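Local coordinates for protein arginyl-trna synthetase (Thermus thermophilus, PDB 1IQ0) that probably attaches arginine to its cognate tRNA in an ATP-dependent reaction, as a monomeric class I aminoacyl-tRNA synthetase, at residues Thr226-Leu230 with Val405-Leu409; Met436-Ala441 with Gly470-Gln474; Pro551-Val555 with Arg566-Val570. All coordinates share one frame; numbering follows the deposited sequence.

Interaction 1. Residues Thr226-Leu230 with Val405-Leu409; sequences TMHAL and VDEVL
Thr226 OG1 donates to Asp406 OD1 at 2.7 Å, meeting the oxygen on its syn side and 18° out of the carboxylate plane. Two more bonds tie the pair together from outside: the ammonium group of Lys175 forms a salt bridge with Asp406 OD2 and also a hydrogen bond with Thr226 OG1, so hydroxyl, carboxylate and ammonium make a small closed network in which the lysine would be expected to offset the aspartate's charge. With OG1 beside the backbone N of Thr226 (chi1 -54°), the other branch, CG2, is left to face helix 405-423, and it rests 3.5 Å from Val405 CG1. A threonine suits this place because one branch bonds while the other packs. The contact joins the end of helix 213-229 to the start of helix 405-423, two parts of the class I catalytic region far apart in sequence. Leu409 packs between them, dividing its methyls: CD1 lies 4.0 Å from Ala229 CB, whereas CD2 meets Leu230 CD2 at 3.9 Å. The other methyl of Leu230, CD1, reaches Val405 CG1 at 4.1 Å, and both residues also pack on Leu123 of helix 120-138.

Interaction 2. Residues Met436-Ala441 with Gly470-Gln474; sequences MVALGA and GPYVQ
Helices 436-441 and 470-474 approach to 8.5 Å between their axes, with N-to-C directions 123° apart. The backbones come nearest where the CA atoms of Ala441 and Gly470 are 4.7 Å apart, and glycines make this possible: a side chain on Gly470 would run into Gly440 O, and one on Gly440 into the amide of Gln474. A water links the two backbones here, donating to Ala441 O and accepting from Gly470 N.

Pro471 lays its ring beside helix 436-441, with CG 3.9 Å from Val437 CG1 and CD 3.7 Å from Ala441 CA. It sits in the first turn of helix 470-487, where its missing backbone N-H costs no helical bond, and the small Ala441 lets the ring come close. One turn further on, Gln474 reaches across with its chain extended beyond CG. Its NE2 donates to Met436 O at 3.2 Å, nearly straight at 166° and in the plane of its own amide, but from above the carbonyl plane. That oxygen already accepts the helical bond from Gly440 N, which arrives from the opposite face. NE2 also bonds to Pro587 O near the C-terminus, so two carbonyls fix the amide's rotation. Its OE1 is buried without a polar partner, 3.6 Å from Val437 CA.

Small residues at the crossing and a glutamine clasping a helix carbonyl make this a close helix-helix packing, which joins helix 430-448 of the catalytic region to helix 470-487, most of which falls in the DALR-type anticodon-binding region.

Interaction 3. Residues Pro551-Val555 with Arg566-Val570; sequences PATPV and RLSLV
Arg566 reaches from helix 562-583 into the loop that precedes it, and its NH1 donates to Pro554 O at 2.7 Å. The bond is bent, with an angle of 143° at the hydrogen, and the oxygen sits near the edge of the guanidinium, somewhat out of its plane. Over one face lies the backbone of Thr553, whose CA stands 3.8 Å above the centre of the group. The pyrrolidine of Pro554 runs alongside, bringing its CD to 3.8 Å from NH1. Nearer the helix, Val555 covers the aliphatic root of the arginine, its CG1 4.0 Å from Arg566 CB. The same CG1, anti to the backbone N (chi1 -176°), presses on Leu567 CD2 at 3.5 Å, a tight carbon contact, while Val555 CG2 approaches Val570 CG2 at 4.3 Å.

An extended chain from CG to NE carries the charge out to the loop, where Glu502 of helix 500-509 forms a salt bridge with NE. Tyr542 of helix 525-544 packs against both Thr553 and Arg566. A leucine at Arg566 would probably leave Pro554 O without this donor and deprive Glu502 of this counter-charge, freeing the loop to shift. Within the anticodon-binding region, one long side chain thus serves two chemistries: its CB packs on Val555, and its guanidinium, probably charged, is compensated by a carboxylate while it holds a backbone carbonyl of an irregular loop.

Interactions 1 and 2 adjoin, their centres 15 Å apart: Leu439 CD1 packs 3.5 Å from Ala229 O, and the consecutive helices 405-423 and 430-448 each carry one side of a contact. Interaction 3 lies farther out in the anticodon-binding region, about 24 Å from interaction 2 and 38 Å from interaction 1, centre to centre. Helix 470-487 spans part of this gap, since it begins in interaction 2 and its later residues Ala480 and Leu484 pack on Val570. On the catalytic side, Val405 of interaction 1 touches Leu118 of the 'HIGH' region, the class I signature probably involved in ATP binding, whereas interaction 3 is packing remote from it.

Interaction 1. Residues Thr226-Leu230 with Val405-Leu409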
ATOM      1  N   THR A 226       7.881 -16.790  -0.507  1.00 21.74           N
ATOM      2  CA  THR A 226       6.477 -16.450  -0.309  1.00 20.12           C
ATOM      3  C   THR A 226       6.248 -14.969  -0.657  1.00 24.46           C
ATOM      4  O   THR A 226       5.261 -14.616  -1.309  1.00 26.97           O
ATOM      5  CB  THR A 226       6.056 -16.700   1.153  1.00 25.64           C
ATOM      6  OG1 THR A 226       6.388 -18.044   1.519  1.00 21.13           O
ATOM      7  CG2 THR A 226       4.558 -16.485   1.331  1.00 18.57           C
ATOM      8  N   MET A 227       7.167 -14.111  -0.220  1.00 22.64           N
ATOM      9  CA  MET A 227       7.073 -12.678  -0.497  1.00 23.36           C
ATOM     10  C   MET A 227       7.058 -12.472  -2.008  1.00 24.53           C
ATOM     11  O   MET A 227       6.276 -11.682  -2.533  1.00 21.92           O
ATOM     12  CB  MET A 227       8.275 -11.945   0.101  1.00 17.99           C
ATOM     13  CG  MET A 227       8.326 -11.950   1.623  1.00 16.24           C
ATOM     14  SD  MET A 227       9.920 -11.353   2.255  1.00 22.33           S
ATOM     15  CE  MET A 227       9.993 -12.222   3.868  1.00 15.92           C
ATOM     16  N   HIS A 228       7.939 -13.195  -2.693  1.00 22.69           N
ATOM     17  CA  HIS A 228       8.056 -13.129  -4.142  1.00 21.43           C
ATOM     18  C   HIS A 228       6.765 -13.598  -4.823  1.00 23.15           C
ATOM     19  O   HIS A 228       6.299 -12.974  -5.773  1.00 23.89           O
ATOM     20  CB  HIS A 228       9.225 -13.998  -4.612  1.00 28.79           C
ATOM     21  CG  HIS A 228       9.429 -13.977  -6.094  1.00 33.26           C
ATOM     22  ND1 HIS A 228       9.932 -12.879  -6.763  1.00 34.87           N
ATOM     23  CD2 HIS A 228       9.156 -14.904  -7.044  1.00 29.99           C
ATOM     24  CE1 HIS A 228       9.957 -13.131  -8.059  1.00 34.31           C
ATOM     25  NE2 HIS A 228       9.492 -14.352  -8.257  1.00 31.19           N
ATOM     26  N   ALA A 229       6.187 -14.690  -4.331  1.00 23.81           N
ATOM     27  CA  ALA A 229       4.957 -15.222  -4.916  1.00 25.06           C
ATOM     28  C   ALA A 229       3.791 -14.269  -4.698  1.00 28.46           C
ATOM     29  O   ALA A 229       2.791 -14.341  -5.405  1.00 26.98           O
ATOM     30  CB  ALA A 229       4.629 -16.587  -4.317  1.00 16.70           C
ATOM     31  N   LEU A 230       3.911 -13.384  -3.711  1.00 21.11           N
ATOM     32  CA  LEU A 230       2.850 -12.420  -3.444  1.00 18.54           C
ATOM     33  C   LEU A 230       3.046 -11.176  -4.300  1.00 17.63           C
ATOM     34  O   LEU A 230       2.293 -10.219  -4.195  1.00 18.55           O
ATOM     35  CB  LEU A 230       2.836 -12.039  -1.963  1.00 26.12           C
ATOM     36  CG  LEU A 230       2.310 -13.116  -1.013  1.00 25.94           C
ATOM     37  CD1 LEU A 230       2.494 -12.659   0.429  1.00 22.19           C
ATOM     38  CD2 LEU A 230       0.835 -13.387  -1.308  1.00 25.54           C
ATOM     39  N   VAL A 405       0.642 -18.780   4.741  1.00 24.73           N
ATOM     40  CA  VAL A 405       0.344 -18.054   3.521  1.00 24.03           C
ATOM     41  C   VAL A 405       0.572 -18.969   2.330  1.00 23.65           C
ATOM     42  O   VAL A 405      -0.165 -18.915   1.348  1.00 23.36           O
ATOM     43  CB  VAL A 405       1.243 -16.807   3.391  1.00 23.92           C
ATOM     44  CG1 VAL A 405       1.089 -16.184   1.998  1.00 21.46           C
ATOM     45  CG2 VAL A 405       0.872 -15.795   4.464  1.00 23.07           C
ATOM     46  N   ASP A 406       1.593 -19.814   2.414  1.00 24.33           N
ATOM     47  CA  ASP A 406       1.885 -20.728   1.322  1.00 24.02           C
ATOM     48  C   ASP A 406       0.716 -21.674   1.054  1.00 26.91           C
ATOM     49  O   ASP A 406       0.473 -22.054  -0.093  1.00 28.98           O
ATOM     50  CB  ASP A 406       3.149 -21.531   1.613  1.00 23.56           C
ATOM     51  CG  ASP A 406       4.400 -20.680   1.555  1.00 27.13           C
ATOM     52  OD1 ASP A 406       4.408 -19.676   0.808  1.00 26.85           O
ATOM     53  OD2 ASP A 406       5.379 -21.028   2.244  1.00 30.85           O
ATOM     54  N   GLU A 407      -0.007 -22.046   2.107  1.00 26.07           N
ATOM     55  CA  GLU A 407      -1.151 -22.932   1.946  1.00 28.92           C
ATOM     56  C   GLU A 407      -2.318 -22.166   1.337  1.00 31.29           C
ATOM     57  O   GLU A 407      -3.015 -22.691   0.476  1.00 30.00           O
ATOM     58  CB  GLU A 407      -1.569 -23.534   3.286  1.00 40.60           C
ATOM     59  CG  GLU A 407      -0.537 -24.486   3.864  1.00 50.70           C
ATOM     60  CD  GLU A 407      -0.927 -24.998   5.236  1.00 56.91           C
ATOM     61  OE1 GLU A 407      -1.953 -25.706   5.341  1.00 57.53           O
ATOM     62  OE2 GLU A 407      -0.206 -24.684   6.209  1.00 61.68           O
ATOM     63  N   VAL A 408      -2.538 -20.932   1.783  1.00 30.99           N
ATOM     64  CA  VAL A 408      -3.626 -20.143   1.230  1.00 29.93           C
ATOM     65  C   VAL A 408      -3.352 -19.948  -0.256  1.00 30.09           C
ATOM     66  O   VAL A 408      -4.265 -20.023  -1.073  1.00 32.56           O
ATOM     67  CB  VAL A 408      -3.760 -18.769   1.923  1.00 26.16           C
ATOM     68  CG1 VAL A 408      -4.817 -17.929   1.210  1.00 21.66           C
ATOM     69  CG2 VAL A 408      -4.169 -18.957   3.383  1.00 23.08           C
ATOM     70  N   LEU A 409      -2.088 -19.724  -0.608  1.00 28.46           N
ATOM     71  CA  LEU A 409      -1.720 -19.545  -2.002  1.00 30.14           C
ATOM     72  C   LEU A 409      -2.019 -20.802  -2.816  1.00 32.67           C
ATOM     73  O   LEU A 409      -2.640 -20.725  -3.880  1.00 32.30           O
ATOM     74  CB  LEU A 409      -0.235 -19.198  -2.134  1.00 31.64           C
ATOM     75  CG  LEU A 409       0.186 -17.778  -1.745  1.00 35.84           C
ATOM     76  CD1 LEU A 409       1.698 -17.628  -1.860  1.00 33.46           C
ATOM     77  CD2 LEU A 409      -0.516 -16.778  -2.651  1.00 36.20           C
TER

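Interaction 2. Residues Met436-Ala441 with Gly470-Gln474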
ATOM      1  N   MET A 436      -2.250 -16.210 -11.875  1.00 29.13           N
ATOM      2  CA  MET A 436      -2.645 -14.812 -11.956  1.00 28.10           C
ATOM      3  C   MET A 436      -3.968 -14.551 -11.268  1.00 27.70           C
ATOM      4  O   MET A 436      -4.119 -13.552 -10.562  1.00 30.28           O
ATOM      5  CB  MET A 436      -2.731 -14.366 -13.416  1.00 38.73           C
ATOM      6  CG  MET A 436      -1.389 -14.316 -14.109  1.00 36.81           C
ATOM      7  SD  MET A 436      -1.444 -13.457 -15.689  1.00 43.77           S
ATOM      8  CE  MET A 436       0.269 -13.646 -16.214  1.00 44.72           C
ATOM      9  N   VAL A 437      -4.929 -15.447 -11.475  1.00 26.13           N
ATOM     10  CA  VAL A 437      -6.243 -15.298 -10.865  1.00 25.49           C
ATOM     11  C   VAL A 437      -6.180 -15.437  -9.343  1.00 26.82           C
ATOM     12  O   VAL A 437      -6.802 -14.658  -8.619  1.00 27.39           O
ATOM     13  CB  VAL A 437      -7.235 -16.328 -11.444  1.00 28.05           C
ATOM     14  CG1 VAL A 437      -8.578 -16.217 -10.751  1.00 22.05           C
ATOM     15  CG2 VAL A 437      -7.393 -16.094 -12.940  1.00 28.35           C
ATOM     16  N   ALA A 438      -5.430 -16.424  -8.859  1.00 24.47           N
ATOM     17  CA  ALA A 438      -5.294 -16.639  -7.421  1.00 22.03           C
ATOM     18  C   ALA A 438      -4.595 -15.438  -6.778  1.00 19.28           C
ATOM     19  O   ALA A 438      -5.016 -14.958  -5.726  1.00 22.57           O
ATOM     20  CB  ALA A 438      -4.499 -17.914  -7.150  1.00 23.75           C
ATOM     21  N   LEU A 439      -3.533 -14.960  -7.425  1.00 21.47           N
ATOM     22  CA  LEU A 439      -2.774 -13.811  -6.932  1.00 24.54           C
ATOM     23  C   LEU A 439      -3.647 -12.560  -6.914  1.00 25.44           C
ATOM     24  O   LEU A 439      -3.587 -11.757  -5.976  1.00 25.64           O
ATOM     25  CB  LEU A 439      -1.546 -13.559  -7.821  1.00 29.91           C
ATOM     26  CG  LEU A 439      -0.675 -12.354  -7.447  1.00 27.44           C
ATOM     27  CD1 LEU A 439      -0.108 -12.545  -6.045  1.00 27.16           C
ATOM     28  CD2 LEU A 439       0.447 -12.195  -8.458  1.00 24.12           C
ATOM     29  N   GLY A 440      -4.454 -12.403  -7.963  1.00 25.14           N
ATOM     30  CA  GLY A 440      -5.340 -11.255  -8.067  1.00 21.47           C
ATOM     31  C   GLY A 440      -6.419 -11.277  -7.002  1.00 21.78           C
ATOM     32  O   GLY A 440      -6.787 -10.238  -6.447  1.00 22.06           O
ATOM     33  N   ALA A 441      -6.938 -12.467  -6.717  1.00 20.40           N
ATOM     34  CA  ALA A 441      -7.973 -12.614  -5.708  1.00 22.20           C
ATOM     35  C   ALA A 441      -7.410 -12.218  -4.344  1.00 24.78           C
ATOM     36  O   ALA A 441      -8.031 -11.469  -3.591  1.00 27.73           O
ATOM     37  CB  ALA A 441      -8.455 -14.052  -5.673  1.00 16.74           C
ATOM     38  N   GLY A 470     -10.768  -9.247  -7.222  1.00 17.91           N
ATOM     39  CA  GLY A 470      -9.698  -9.003  -8.174  1.00 16.58           C
ATOM     40  C   GLY A 470     -10.009  -9.680  -9.501  1.00 19.49           C
ATOM     41  O   GLY A 470      -9.838  -9.081 -10.563  1.00 19.32           O
ATOM     42  N   PRO A 471     -10.451 -10.947  -9.481  1.00 22.76           N
ATOM     43  CA  PRO A 471     -10.771 -11.639 -10.737  1.00 23.77           C
ATOM     44  C   PRO A 471     -11.844 -10.894 -11.548  1.00 25.85           C
ATOM     45  O   PRO A 471     -11.813 -10.902 -12.775  1.00 27.26           O
ATOM     46  CB  PRO A 471     -11.235 -13.010 -10.258  1.00 21.44           C
ATOM     47  CG  PRO A 471     -10.357 -13.234  -9.046  1.00 21.13           C
ATOM     48  CD  PRO A 471     -10.455 -11.887  -8.345  1.00 16.32           C
ATOM     49  N   TYR A 472     -12.783 -10.250 -10.854  1.00 26.54           N
ATOM     50  CA  TYR A 472     -13.838  -9.469 -11.507  1.00 26.50           C
ATOM     51  C   TYR A 472     -13.191  -8.380 -12.359  1.00 27.08           C
ATOM     52  O   TYR A 472     -13.496  -8.247 -13.545  1.00 26.95           O
ATOM     53  CB  TYR A 472     -14.750  -8.817 -10.462  1.00 26.08           C
ATOM     54  CG  TYR A 472     -15.825  -7.896 -11.022  1.00 28.62           C
ATOM     55  CD1 TYR A 472     -16.953  -8.409 -11.675  1.00 26.09           C
ATOM     56  CD2 TYR A 472     -15.724  -6.514 -10.876  1.00 27.53           C
ATOM     57  CE1 TYR A 472     -17.947  -7.564 -12.160  1.00 26.64           C
ATOM     58  CE2 TYR A 472     -16.706  -5.664 -11.354  1.00 32.80           C
ATOM     59  CZ  TYR A 472     -17.815  -6.188 -11.994  1.00 30.52           C
ATOM     60  OH  TYR A 472     -18.792  -5.330 -12.454  1.00 30.47           O
ATOM     61  N   VAL A 473     -12.290  -7.609 -11.753  1.00 22.48           N
ATOM     62  CA  VAL A 473     -11.608  -6.541 -12.476  1.00 20.67           C
ATOM     63  C   VAL A 473     -10.720  -7.126 -13.575  1.00 20.46           C
ATOM     64  O   VAL A 473     -10.637  -6.574 -14.680  1.00 21.90           O
ATOM     65  CB  VAL A 473     -10.740  -5.677 -11.528  1.00 22.60           C
ATOM     66  CG1 VAL A 473     -10.102  -4.526 -12.304  1.00 19.73           C
ATOM     67  CG2 VAL A 473     -11.596  -5.147 -10.376  1.00 19.37           C
ATOM     68  N   GLN A 474     -10.058  -8.245 -13.284  1.00 21.70           N
ATOM     69  CA  GLN A 474      -9.199  -8.872 -14.285  1.00 21.12           C
ATOM     70  C   GLN A 474     -10.026  -9.298 -15.502  1.00 22.16           C
ATOM     71  O   GLN A 474      -9.601  -9.124 -16.644  1.00 22.45           O
ATOM     72  CB  GLN A 474      -8.481 -10.093 -13.699  1.00 24.34           C
ATOM     73  CG  GLN A 474      -7.416  -9.789 -12.636  1.00 21.12           C
ATOM     74  CD  GLN A 474      -6.759 -11.059 -12.105  1.00 23.21           C
ATOM     75  OE1 GLN A 474      -7.444 -11.998 -11.695  1.00 24.78           O
ATOM     76  NE2 GLN A 474      -5.431 -11.092 -12.111  1.00 21.06           N
TER
HETATM   77  O   HOH W   1     -10.531 -10.731  -4.621  1.00 31.41           O

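Interaction 3. Residues Pro551-Val555 with Arg566-Val570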
ATOM      1  N   PRO A 551     -27.673  -5.142 -29.367  1.00 22.68           N
ATOM      2  CA  PRO A 551     -26.638  -4.510 -28.541  1.00 20.74           C
ATOM      3  C   PRO A 551     -26.721  -3.011 -28.773  1.00 20.83           C
ATOM      4  O   PRO A 551     -26.879  -2.582 -29.909  1.00 19.58           O
ATOM      5  CB  PRO A 551     -25.343  -5.097 -29.095  1.00 17.77           C
ATOM      6  CG  PRO A 551     -25.774  -6.454 -29.636  1.00 17.59           C
ATOM      7  CD  PRO A 551     -27.083  -6.112 -30.311  1.00 20.73           C
ATOM      8  N   ALA A 552     -26.623  -2.211 -27.718  1.00 25.89           N
ATOM      9  CA  ALA A 552     -26.705  -0.765 -27.901  1.00 24.79           C
ATOM     10  C   ALA A 552     -25.323  -0.137 -28.017  1.00 25.29           C
ATOM     11  O   ALA A 552     -25.189   1.023 -28.402  1.00 23.86           O
ATOM     12  CB  ALA A 552     -27.482  -0.119 -26.741  1.00 11.82           C
ATOM     13  N   THR A 553     -24.285  -0.910 -27.719  1.00 22.27           N
ATOM     14  CA  THR A 553     -22.942  -0.349 -27.777  1.00 20.81           C
ATOM     15  C   THR A 553     -21.925  -1.209 -28.540  1.00 23.22           C
ATOM     16  O   THR A 553     -20.740  -1.229 -28.194  1.00 18.45           O
ATOM     17  CB  THR A 553     -22.451  -0.093 -26.338  1.00 27.38           C
ATOM     18  OG1 THR A 553     -21.326   0.790 -26.355  1.00 40.15           O
ATOM     19  CG2 THR A 553     -22.068  -1.392 -25.681  1.00 13.62           C
ATOM     20  N   PRO A 554     -22.364  -1.891 -29.615  1.00 27.74           N
ATOM     21  CA  PRO A 554     -21.432  -2.734 -30.374  1.00 24.26           C
ATOM     22  C   PRO A 554     -20.241  -1.971 -30.950  1.00 23.14           C
ATOM     23  O   PRO A 554     -20.368  -0.818 -31.357  1.00 21.69           O
ATOM     24  CB  PRO A 554     -22.325  -3.348 -31.455  1.00 19.69           C
ATOM     25  CG  PRO A 554     -23.297  -2.216 -31.761  1.00 19.54           C
ATOM     26  CD  PRO A 554     -23.637  -1.713 -30.348  1.00 17.69           C
ATOM     27  N   VAL A 555     -19.085  -2.630 -30.975  1.00 18.31           N
ATOM     28  CA  VAL A 555     -17.858  -2.031 -31.487  1.00 20.95           C
ATOM     29  C   VAL A 555     -17.549  -2.459 -32.924  1.00 27.30           C
ATOM     30  O   VAL A 555     -17.481  -1.633 -33.831  1.00 32.48           O
ATOM     31  CB  VAL A 555     -16.631  -2.424 -30.613  1.00 21.78           C
ATOM     32  CG1 VAL A 555     -15.380  -1.702 -31.107  1.00 16.20           C
ATOM     33  CG2 VAL A 555     -16.890  -2.096 -29.165  1.00 20.49           C
ATOM     34  N   ARG A 566     -15.205   3.838 -30.399  1.00 24.10           N
ATOM     35  CA  ARG A 566     -15.394   2.810 -29.385  1.00 23.76           C
ATOM     36  C   ARG A 566     -14.141   1.988 -29.137  1.00 22.51           C
ATOM     37  O   ARG A 566     -13.880   1.581 -28.003  1.00 22.63           O
ATOM     38  CB  ARG A 566     -16.583   1.911 -29.740  1.00 15.60           C
ATOM     39  CG  ARG A 566     -17.903   2.627 -29.470  1.00 17.94           C
ATOM     40  CD  ARG A 566     -19.137   1.816 -29.797  1.00 15.76           C
ATOM     41  NE  ARG A 566     -20.323   2.595 -29.443  1.00 16.43           N
ATOM     42  CZ  ARG A 566     -21.519   2.446 -29.999  1.00 20.13           C
ATOM     43  NH1 ARG A 566     -21.711   1.533 -30.951  1.00 13.82           N
ATOM     44  NH2 ARG A 566     -22.516   3.222 -29.609  1.00 16.96           N
ATOM     45  N   LEU A 567     -13.351   1.757 -30.182  1.00 23.31           N
ATOM     46  CA  LEU A 567     -12.117   0.999 -30.022  1.00 22.28           C
ATOM     47  C   LEU A 567     -11.122   1.787 -29.157  1.00 24.66           C
ATOM     48  O   LEU A 567     -10.457   1.212 -28.296  1.00 22.61           O
ATOM     49  CB  LEU A 567     -11.501   0.672 -31.388  1.00 21.71           C
ATOM     50  CG  LEU A 567     -12.156  -0.479 -32.164  1.00 22.91           C
ATOM     51  CD1 LEU A 567     -11.599  -0.544 -33.575  1.00 22.34           C
ATOM     52  CD2 LEU A 567     -11.909  -1.794 -31.434  1.00 18.26           C
ATOM     53  N   SER A 568     -11.026   3.098 -29.378  1.00 23.09           N
ATOM     54  CA  SER A 568     -10.112   3.930 -28.590  1.00 24.35           C
ATOM     55  C   SER A 568     -10.584   4.016 -27.139  1.00 22.62           C
ATOM     56  O   SER A 568      -9.774   4.046 -26.213  1.00 25.97           O
ATOM     57  CB  SER A 568     -10.006   5.337 -29.182  1.00 25.26           C
ATOM     58  OG  SER A 568      -9.343   5.311 -30.433  1.00 26.45           O
ATOM     59  N   LEU A 569     -11.897   4.049 -26.943  1.00 24.63           N
ATOM     60  CA  LEU A 569     -12.449   4.107 -25.597  1.00 25.68           C
ATOM     61  C   LEU A 569     -12.195   2.771 -24.899  1.00 27.51           C
ATOM     62  O   LEU A 569     -11.866   2.729 -23.712  1.00 27.21           O
ATOM     63  CB  LEU A 569     -13.946   4.389 -25.654  1.00 22.03           C
ATOM     64  CG  LEU A 569     -14.671   4.613 -24.330  1.00 27.00           C
ATOM     65  CD1 LEU A 569     -14.015   5.765 -23.569  1.00 30.26           C
ATOM     66  CD2 LEU A 569     -16.142   4.919 -24.610  1.00 27.82           C
ATOM     67  N   VAL A 570     -12.356   1.680 -25.646  1.00 23.67           N
ATOM     68  CA  VAL A 570     -12.128   0.345 -25.111  1.00 22.81           C
ATOM     69  C   VAL A 570     -10.648   0.202 -24.749  1.00 21.49           C
ATOM     70  O   VAL A 570     -10.302  -0.378 -23.724  1.00 22.08           O
ATOM     71  CB  VAL A 570     -12.522  -0.743 -26.147  1.00 19.50           C
ATOM     72  CG1 VAL A 570     -11.966  -2.101 -25.727  1.00 18.60           C
ATOM     73  CG2 VAL A 570     -14.055  -0.819 -26.260  1.00 14.67           C
TER